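Local coordinates for hypothetical protein EF_2215 (Enterococcus faecalis, PDB 2NN5) that is of unknown function but belongs to the AHA1 family, probably adopts its helix-grip fold, and binds magnesium in the crystal, at residues E41-A46 / Q121-F126; K62-E67 / A143-V148. All coordinates share one frame; numbering follows the deposited sequence.

In the fold
Strand 35-44 comes early in the chain and meets strand 121-130 in interaction 1, which closes a loop of 74 residues between the two segments and joins the N-terminal strands to the last strand in chain order, its neighbour in the sheet. Helices 48-56 and 58-64 lie within that loop, and so does the start of interaction 2, where 62-67 is matched by 143-148 of helix 138-157. The two closures therefore cross rather than nest. Strand 121-130 is followed, after a short loop, by helix 138-157, and the contacts, with centres 16 Å apart, touch there: Phe126 packs on Trp145, and Arg42 probably hydrogen-bonds Ser146 O. Sheet, short helices and long helix are thereby tied together.

Interaction 1: E41-A46 / Q121-F126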
# COMPACT_ATOMS: atom_id res chain seq x y z
N GLU A 41 -9.04 -0.83 -0.08
CA GLU A 41 -9.36 0.34 -0.90
C GLU A 41 -9.17 1.60 -0.11
O GLU A 41 -9.45 1.62 1.10
CB GLU A 41 -10.87 0.28 -1.32
CG GLU A 41 -11.30 -0.97 -1.95
CD GLU A 41 -12.77 -0.94 -2.36
OE1 GLU A 41 -13.56 -0.04 -1.90
OE2 GLU A 41 -13.14 -1.86 -3.14
N ARG A 42 -8.78 2.67 -0.81
CA ARG A 42 -8.78 4.00 -0.18
C ARG A 42 -9.56 4.94 -1.09
O ARG A 42 -9.21 5.11 -2.24
CB ARG A 42 -7.36 4.56 0.07
CG ARG A 42 -6.50 3.76 0.99
CD ARG A 42 -7.02 3.79 2.42
NE ARG A 42 -6.20 3.00 3.33
CZ ARG A 42 -6.33 1.68 3.48
NH1 ARG A 42 -5.56 1.06 4.40
NH2 ARG A 42 -7.17 0.97 2.69
N ALA A 43 -10.61 5.56 -0.54
CA ALA A 43 -11.35 6.62 -1.24
C ALA A 43 -10.56 7.90 -0.98
O ALA A 43 -10.44 8.33 0.17
CB ALA A 43 -12.77 6.79 -0.71
N ILE A 44 -10.02 8.50 -2.04
CA ILE A 44 -9.19 9.70 -1.92
C ILE A 44 -9.80 10.82 -2.76
O ILE A 44 -10.10 10.60 -3.93
CB ILE A 44 -7.74 9.42 -2.40
CG1 ILE A 44 -7.14 8.22 -1.61
CG2 ILE A 44 -6.90 10.65 -2.18
CD1 ILE A 44 -5.77 7.77 -2.07
N SER A 45 -9.99 12.00 -2.16
CA SER A 45 -10.64 13.12 -2.88
C SER A 45 -9.64 13.88 -3.74
O SER A 45 -9.37 15.08 -3.55
CB SER A 45 -11.31 14.08 -1.91
OG SER A 45 -10.35 14.51 -0.99
N ALA A 46 -9.09 13.17 -4.72
CA ALA A 46 -8.33 13.79 -5.79
C ALA A 46 -8.49 12.96 -7.04
O ALA A 46 -8.96 11.83 -6.96
CB ALA A 46 -6.83 13.86 -5.44
N GLN A 121 -12.41 12.44 -7.54
CA GLN A 121 -12.51 11.40 -6.53
C GLN A 121 -12.03 10.10 -7.10
O GLN A 121 -12.48 9.69 -8.16
CB GLN A 121 -13.93 11.24 -6.03
CG GLN A 121 -14.46 12.51 -5.44
CD GLN A 121 -15.87 12.39 -4.92
OE1 GLN A 121 -16.15 11.59 -4.02
NE2 GLN A 121 -16.78 13.21 -5.48
N THR A 122 -11.13 9.43 -6.39
CA THR A 122 -10.57 8.19 -6.88
C THR A 122 -10.74 7.11 -5.83
O THR A 122 -10.66 7.39 -4.65
CB THR A 122 -9.07 8.37 -7.12
OG1 THR A 122 -8.89 9.36 -8.13
CG2 THR A 122 -8.37 7.04 -7.53
N LEU A 123 -10.97 5.88 -6.28
CA LEU A 123 -10.86 4.73 -5.40
C LEU A 123 -9.57 4.05 -5.77
O LEU A 123 -9.43 3.48 -6.86
CB LEU A 123 -12.04 3.80 -5.60
CG LEU A 123 -12.14 2.65 -4.59
CD1 LEU A 123 -12.47 3.24 -3.22
CD2 LEU A 123 -13.25 1.72 -5.04
N LEU A 124 -8.61 4.12 -4.85
CA LEU A 124 -7.34 3.43 -5.05
C LEU A 124 -7.55 2.03 -4.51
O LEU A 124 -7.81 1.88 -3.31
CB LEU A 124 -6.21 4.17 -4.31
CG LEU A 124 -4.83 3.48 -4.30
CD1 LEU A 124 -4.25 3.28 -5.69
CD2 LEU A 124 -3.82 4.35 -3.52
N VAL A 125 -7.47 1.02 -5.39
CA VAL A 125 -7.66 -0.37 -5.00
C VAL A 125 -6.26 -0.97 -4.93
O VAL A 125 -5.51 -1.03 -5.92
CB VAL A 125 -8.59 -1.13 -5.96
CG1 VAL A 125 -8.77 -2.59 -5.44
CG2 VAL A 125 -9.92 -0.46 -5.98
N PHE A 126 -5.89 -1.41 -3.73
CA PHE A 126 -4.56 -2.01 -3.48
C PHE A 126 -4.75 -3.51 -3.35
O PHE A 126 -5.66 -3.96 -2.63
CB PHE A 126 -3.96 -1.43 -2.18
CG PHE A 126 -2.65 -2.08 -1.77
CD1 PHE A 126 -1.44 -1.60 -2.28
CD2 PHE A 126 -2.64 -3.14 -0.86
CE1 PHE A 126 -0.24 -2.16 -1.86
CE2 PHE A 126 -1.44 -3.71 -0.46
CZ PHE A 126 -0.23 -3.22 -0.98
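Ile44 and Thr122 form a hydrogen-bonded pair in an antiparallel beta ladder, part of the sheet that faces helix 138-157; the strand axes run at 163°. Ile44 N reaches Thr122 O at 2.9 Å, with a nearly straight N-H...O angle of 175°, and Thr122 N returns the bond to Ile44 O. Arg42 and Leu124 form the second such pair, Arg42 N lying 2.8 Å from Leu124 O. Between and beside them, Ala43-Leu123 and Glu41-Val125 are non-hydrogen-bonded; the CA-H groups of Glu41, Ala43 and Leu123 contribute longer contacts to carbonyl oxygens.

The helix-covered side carries Arg42, Ile44, Thr122 and Leu124, all buried. Ile44 and Leu124 run alongside each other toward the helix, with Ile44 CD1 4.2 Å from Leu124 CD2; Val156 and Leu152 of helix 138-157 cover them.

The other face is more open to solvent and carries the exposed Ala43 and the partly exposed Glu41, Leu123 and Val125. Here, in one of the two deposited conformers of Leu123, the extended Glu41 chain slants across it, OE1 resting 3.6 Å from Leu123 CD2, an apolar neighbour for a carboxylate whose ion pair with Lys26 is long and weak.

Past the ladder, Ser45 centres an inverse gamma turn. With OG1 of Thr122 beside its own backbone N (chi1 -63°), the hydroxyl donates to Ala46 O at 2.7 Å, slightly tilted from the carbonyl plane.

Interaction 2: K62-E67 / A143-V148; sequences KQWFPE and AGWSIV
Phe65 and Trp145 provide the aromatic part of this contact, which joins the C-terminal end of helix 58-64 and the loop after it to helix 138-157. Their geometry is an offset edge-to-face pair: the planes stand at 71° and the Phe65 centroid is 5.4 Å from that of the indole six-membered ring. Phe65 presents its CD2-CE2 edge, and CE2 lies over one indole face, 3.6 Å from Trp145 CH2. Phe65 CG is anti to its amide nitrogen (chi1 -161°), a setting that carries the ring toward the helix. Trp64 meets Trp145 differently, the two side chains crossing obliquely and touching edge against edge, with Trp64 CZ3 4.0 Å from Trp145 CZ3.

Aliphatic packing centres on Val148, whose CG2 branch touches both Trp64 and Phe65. CG2 is 3.9 Å from Trp64 CZ3 and 4.0 Å from Phe65 CD2, whereas CG1 sits over one face of the Phe65 ring. The valine side chain crosses that of Trp64 at about a right angle.

Backbone oxygens take part through van der Waals approach alone: Val148 O comes within 3.4 Å of Trp64 CE3, and Trp64 O lies 3.5 Å from Val148 CB.

Polar bonds act beside the interface. Trp64 NE1 is hydrogen-bonded to Tyr54 O, which ties the indole back to helix 48-56. Within the turn 62-68, Lys62 NZ binds Pro66 O and also Leu68 O, bracing the loop as it enters strand 68-72.

Phe126 of the sheet lies against the opposite face of Trp145, and Phe112 also touches it. The aromatic side chains thus join the sheet, the end of helix 58-64 and helix 138-157, an arrangement consistent with the helix-grip fold of the SRPBCC superfamily.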
# COMPACT_ATOMS: atom_id res chain seq x y z
N LYS A 62 7.95 9.73 -1.02
CA LYS A 62 8.51 9.77 0.33
C LYS A 62 7.58 10.40 1.37
O LYS A 62 7.81 10.26 2.55
CB LYS A 62 9.87 10.46 0.34
CG LYS A 62 10.94 9.60 -0.34
CD LYS A 62 12.31 10.27 -0.11
CE LYS A 62 13.46 9.42 -0.63
NZ LYS A 62 13.41 8.02 -0.03
N GLN A 63 6.56 11.15 0.94
CA GLN A 63 5.61 11.71 1.93
C GLN A 63 4.80 10.64 2.63
O GLN A 63 4.26 10.89 3.73
CB GLN A 63 4.63 12.71 1.27
CG GLN A 63 5.34 13.96 0.72
CD GLN A 63 4.39 14.88 -0.02
OE1 GLN A 63 4.63 15.26 -1.15
NE2 GLN A 63 3.32 15.24 0.63
N TRP A 64 4.64 9.49 2.00
CA TRP A 64 3.82 8.45 2.60
C TRP A 64 4.60 7.16 2.84
O TRP A 64 4.19 6.36 3.68
CB TRP A 64 2.54 8.21 1.79
CG TRP A 64 2.74 7.69 0.41
CD1 TRP A 64 3.05 8.44 -0.72
CD2 TRP A 64 2.59 6.34 -0.03
NE1 TRP A 64 3.16 7.58 -1.83
CE2 TRP A 64 2.87 6.30 -1.43
CE3 TRP A 64 2.24 5.15 0.61
CZ2 TRP A 64 2.85 5.12 -2.16
CZ3 TRP A 64 2.20 3.97 -0.15
CH2 TRP A 64 2.53 3.97 -1.49
N PHE A 65 5.72 6.94 2.11
CA PHE A 65 6.52 5.74 2.33
C PHE A 65 7.99 6.18 2.18
O PHE A 65 8.59 6.04 1.12
CB PHE A 65 6.10 4.61 1.35
CG PHE A 65 6.52 3.24 1.79
CD1 PHE A 65 7.65 3.03 2.63
CD2 PHE A 65 5.78 2.15 1.41
CE1 PHE A 65 8.04 1.73 3.00
CE2 PHE A 65 6.15 0.85 1.77
CZ PHE A 65 7.28 0.64 2.58
N PRO A 66 8.57 6.70 3.29
CA PRO A 66 9.84 7.39 3.25
C PRO A 66 11.03 6.59 2.72
O PRO A 66 12.01 7.18 2.22
CB PRO A 66 10.08 7.80 4.73
CG PRO A 66 8.81 7.81 5.32
CD PRO A 66 7.93 6.79 4.62
N GLU A 67 10.94 5.28 2.83
CA GLU A 67 12.05 4.39 2.41
C GLU A 67 12.07 4.18 0.91
O GLU A 67 13.05 3.64 0.35
CB GLU A 67 11.90 3.04 3.08
CG GLU A 67 12.18 3.10 4.60
CD GLU A 67 11.02 3.58 5.44
OE1 GLU A 67 9.88 3.73 4.93
OE2 GLU A 67 11.28 3.78 6.65
N ALA A 143 -0.21 -5.11 7.83
CA ALA A 143 -0.41 -4.00 8.76
C ALA A 143 0.37 -2.80 8.26
O ALA A 143 -0.14 -1.68 8.24
CB ALA A 143 0.08 -4.42 10.14
N GLY A 144 1.62 -3.02 7.83
CA GLY A 144 2.44 -1.89 7.34
C GLY A 144 1.80 -1.21 6.13
O GLY A 144 1.76 0.02 6.05
N TRP A 145 1.30 -2.00 5.18
CA TRP A 145 0.62 -1.41 4.03
C TRP A 145 -0.63 -0.65 4.42
O TRP A 145 -0.89 0.44 3.88
CB TRP A 145 0.26 -2.49 2.99
CG TRP A 145 1.49 -2.83 2.17
CD1 TRP A 145 2.21 -3.99 2.16
CD2 TRP A 145 2.18 -1.90 1.29
NE1 TRP A 145 3.30 -3.86 1.30
CE2 TRP A 145 3.30 -2.60 0.76
CE3 TRP A 145 1.90 -0.60 0.83
CZ2 TRP A 145 4.17 -1.99 -0.16
CZ3 TRP A 145 2.79 0.00 -0.07
CH2 TRP A 145 3.88 -0.70 -0.56
N SER A 146 -1.42 -1.19 5.35
CA SER A 146 -2.64 -0.48 5.75
C SER A 146 -2.29 0.90 6.31
O SER A 146 -2.99 1.89 6.01
CB SER A 146 -3.41 -1.34 6.75
OG SER A 146 -3.87 -2.51 6.09
N ILE A 147 -1.19 0.96 7.09
CA ILE A 147 -0.76 2.20 7.73
C ILE A 147 -0.26 3.19 6.67
O ILE A 147 -0.63 4.39 6.70
CB ILE A 147 0.29 1.93 8.85
CG1 ILE A 147 -0.36 1.10 9.97
CG2 ILE A 147 0.91 3.24 9.34
CD1 ILE A 147 0.61 0.38 10.94
N VAL A 148 0.63 2.73 5.77
CA VAL A 148 1.14 3.72 4.83
C VAL A 148 0.08 4.14 3.81
O VAL A 148 0.14 5.29 3.33
CB VAL A 148 2.49 3.30 4.11
CG1 VAL A 148 3.58 3.07 5.12
CG2 VAL A 148 2.26 2.08 3.25